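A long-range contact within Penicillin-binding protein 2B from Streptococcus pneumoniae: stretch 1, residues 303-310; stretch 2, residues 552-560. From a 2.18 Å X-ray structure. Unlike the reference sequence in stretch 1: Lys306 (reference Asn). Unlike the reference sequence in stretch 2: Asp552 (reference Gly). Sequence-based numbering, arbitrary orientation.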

# COMPACT_ATOMS: atom_id res chain seq x y z
N SER A 303 -4.48 26.85 -5.19
CA SER A 303 -3.11 26.44 -5.47
C SER A 303 -3.02 24.93 -5.69
O SER A 303 -3.81 24.15 -5.14
CB SER A 303 -2.19 26.83 -4.31
OG SER A 303 -2.70 26.36 -3.07
N LYS A 304 -2.06 24.56 -6.53
CA LYS A 304 -1.62 23.18 -6.70
C LYS A 304 -1.43 22.49 -5.34
O LYS A 304 -0.89 23.07 -4.40
CB LYS A 304 -0.31 23.17 -7.51
CG LYS A 304 0.26 21.79 -7.79
CD LYS A 304 1.33 21.88 -8.87
CE LYS A 304 1.94 20.51 -9.15
NZ LYS A 304 2.39 20.39 -10.55
N GLY A 305 -1.91 21.26 -5.24
CA GLY A 305 -1.61 20.45 -4.06
C GLY A 305 -0.12 20.37 -3.77
O GLY A 305 0.71 20.77 -4.61
N LYS A 306 0.22 19.88 -2.58
CA LYS A 306 1.62 19.76 -2.20
C LYS A 306 2.14 18.43 -2.73
O LYS A 306 1.35 17.61 -3.21
CB LYS A 306 1.85 19.87 -0.69
CG LYS A 306 1.40 21.20 -0.05
CD LYS A 306 1.70 22.41 -0.93
CE LYS A 306 1.06 23.69 -0.43
NZ LYS A 306 1.21 24.81 -1.41
N ASN A 307 3.45 18.25 -2.66
CA ASN A 307 4.11 17.09 -3.24
C ASN A 307 4.66 16.22 -2.12
O ASN A 307 4.97 16.74 -1.04
CB ASN A 307 5.26 17.52 -4.17
CG ASN A 307 4.84 18.59 -5.16
OD1 ASN A 307 5.24 19.75 -5.04
ND2 ASN A 307 4.04 18.21 -6.15
N ILE A 308 4.76 14.92 -2.37
CA ILE A 308 5.46 14.03 -1.46
C ILE A 308 6.69 13.49 -2.19
O ILE A 308 6.63 13.21 -3.39
CB ILE A 308 4.58 12.84 -0.99
CG1 ILE A 308 4.00 12.09 -2.19
CG2 ILE A 308 3.46 13.34 -0.09
CD1 ILE A 308 3.32 10.76 -1.87
N LYS A 309 7.79 13.36 -1.44
CA LYS A 309 9.02 12.73 -1.92
C LYS A 309 9.21 11.41 -1.17
O LYS A 309 9.21 11.37 0.06
CB LYS A 309 10.21 13.66 -1.71
CG LYS A 309 11.58 13.10 -2.10
CD LYS A 309 12.63 14.21 -2.31
CE LYS A 309 13.45 14.49 -1.05
NZ LYS A 309 14.80 15.10 -1.30
N LEU A 310 9.38 10.32 -1.92
CA LEU A 310 9.54 9.00 -1.31
C LEU A 310 10.93 8.77 -0.75
O LEU A 310 11.88 9.49 -1.06
CB LEU A 310 9.24 7.88 -2.30
CG LEU A 310 7.99 8.06 -3.16
CD1 LEU A 310 7.75 6.76 -3.91
CD2 LEU A 310 6.81 8.46 -2.28
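Stretch 2, residues 552-560: DNNDKGGLG

Stretch 2 folds as a tight hairpin that meets stretch 1 through Asp552 and Asn553 on its first arm, Gly557 at the end of its turn and Leu559 on its returning arm, in a small, mostly polar contact held by lysine side chains and packed at one end by a leucine. The buried surface, summed over both sides, is 412 Å², and touching residues are at least 245 positions apart in sequence.

The backbone of stretch 2 is defined first by its own hydrogen bonds. Asp552 and Asn553 end one strand, Leu559 and Gly560 begin the next, and a type I turn from Asn554 to Gly557 reverses the chain between them. Asn554 N donates to Gly558 O at 3.1 Å, Gly557 N to Asn554 O at 3.1 Å, and Gly560 N to Asp552 O at 2.7 Å, the last a weak bond. The side chain of Asn554 braces the turn from within, since its OD1 accepts from Gly558 N at 2.8 Å and, weakly, from Gly557 N at 2.9 Å. Gly557 has phi/psi of 102/2°, where a CB would be jammed against the carbonyl O of the residue before; that alone calls for glycine.

Stretch 1 is extended, loop from Ser303 to Lys306 and strand from Asn307 to Leu310. By their CA positions, both arms of the hairpin, Asp552 to Asn554 and Gly558 to Gly560, run mostly across it. No backbone hydrogen bond joins it to stretch 2, so the contact is not a sheet pairing between these segments. The nearest CA atoms are those of Lys306 and Asp552, 5.4 Å apart, and side chains make the specific links.

Lys306 and Asp552, both different from the reference sequence, form a salt bridge: Lys306 NZ donates to Asp552 OD1 at 3.1 Å. The CA-to-CB bond of Lys306 points sideways and that of Asp552 away, yet the ends of both side chains come nearer and meet. The same OD1 of Asp552 also accepts a weak hydrogen bond from Asn553 N at 2.8 Å, which ties the carboxylate to the backbone of the next residue.

Lys304 reaches the turn. Its CB points toward stretch 2, and all four chi angles are t, so the extended chain carries NZ to Gly557 O, a hydrogen bond of 3.1 Å. Along the way Lys304 CG passes 3.1 Å from Asn553 OD1.

Asn553, with chi1 m and CB toward stretch 1, has the largest covered area of any residue here, 78 Å². Its OD1 lies 2.8 Å from Gly305 O, but both atoms are acceptors as modelled and this is not a hydrogen bond. Asn307 also points toward stretch 2 and is covered over 68 Å², its side chain set against that of Asn553; its amide is probably turned over in the model, so no bond is assigned to its individual atoms.

The apolar part falls to Leu559, whose CB points sideways while the side-chain end comes nearer. Leu559 CD1 lies 4.0 Å from Lys309 CD, and Leu559 CD2 4.3 Å from Asn307 CB. Ile308, between these two partners, points away.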

# COMPACT_ATOMS: atom_id res chain seq x y z
N ASP A 552 6.71 21.77 -0.92
CA ASP A 552 5.98 22.81 -1.62
C ASP A 552 6.28 22.73 -3.11
O ASP A 552 7.20 22.00 -3.52
CB ASP A 552 6.42 24.18 -1.11
CG ASP A 552 5.36 25.24 -1.30
OD1 ASP A 552 4.27 24.93 -1.84
OD2 ASP A 552 5.62 26.39 -0.89
N ASN A 553 5.49 23.45 -3.89
CA ASN A 553 5.73 23.66 -5.32
C ASN A 553 6.65 24.85 -5.54
O ASN A 553 6.58 25.84 -4.82
CB ASN A 553 4.41 23.90 -6.06
CG ASN A 553 3.58 22.64 -6.17
OD1 ASN A 553 2.42 22.60 -5.77
ND2 ASN A 553 4.18 21.59 -6.71
N ASN A 554 7.52 24.74 -6.54
CA ASN A 554 8.40 25.85 -6.92
C ASN A 554 7.73 26.74 -7.96
O ASN A 554 6.57 26.52 -8.29
CB ASN A 554 9.79 25.36 -7.36
CG ASN A 554 9.76 24.49 -8.63
OD1 ASN A 554 8.81 24.51 -9.41
ND2 ASN A 554 10.83 23.74 -8.83
N ASP A 555 8.46 27.74 -8.46
CA ASP A 555 7.99 28.64 -9.51
C ASP A 555 7.26 27.92 -10.64
O ASP A 555 6.14 28.27 -10.99
CB ASP A 555 9.17 29.35 -10.16
CG ASP A 555 9.64 30.55 -9.38
OD1 ASP A 555 8.78 31.35 -8.95
OD2 ASP A 555 10.87 30.69 -9.21
N LYS A 556 7.96 26.96 -11.23
CA LYS A 556 7.51 26.24 -12.41
C LYS A 556 6.44 25.18 -12.11
O LYS A 556 5.78 24.68 -13.02
CB LYS A 556 8.73 25.62 -13.08
CG LYS A 556 8.49 24.90 -14.41
CD LYS A 556 9.78 24.27 -14.95
CE LYS A 556 10.54 23.47 -13.88
NZ LYS A 556 9.89 22.19 -13.46
N GLY A 557 6.26 24.85 -10.83
CA GLY A 557 5.30 23.83 -10.42
C GLY A 557 5.88 22.47 -10.07
O GLY A 557 5.13 21.55 -9.75
N GLY A 558 7.20 22.34 -10.13
CA GLY A 558 7.87 21.09 -9.77
C GLY A 558 8.26 20.99 -8.31
O GLY A 558 7.89 21.84 -7.50
N LEU A 559 9.02 19.95 -7.95
CA LEU A 559 9.40 19.71 -6.56
C LEU A 559 10.04 20.98 -6.02
O LEU A 559 11.06 21.42 -6.53
CB LEU A 559 10.43 18.57 -6.49
CG LEU A 559 10.40 17.50 -5.39
CD1 LEU A 559 11.83 17.10 -4.97
CD2 LEU A 559 9.50 17.83 -4.20
N GLY A 560 9.44 21.57 -4.99
CA GLY A 560 9.97 22.80 -4.41
C GLY A 560 10.70 22.53 -3.12
O GLY A 560 11.56 21.66 -3.05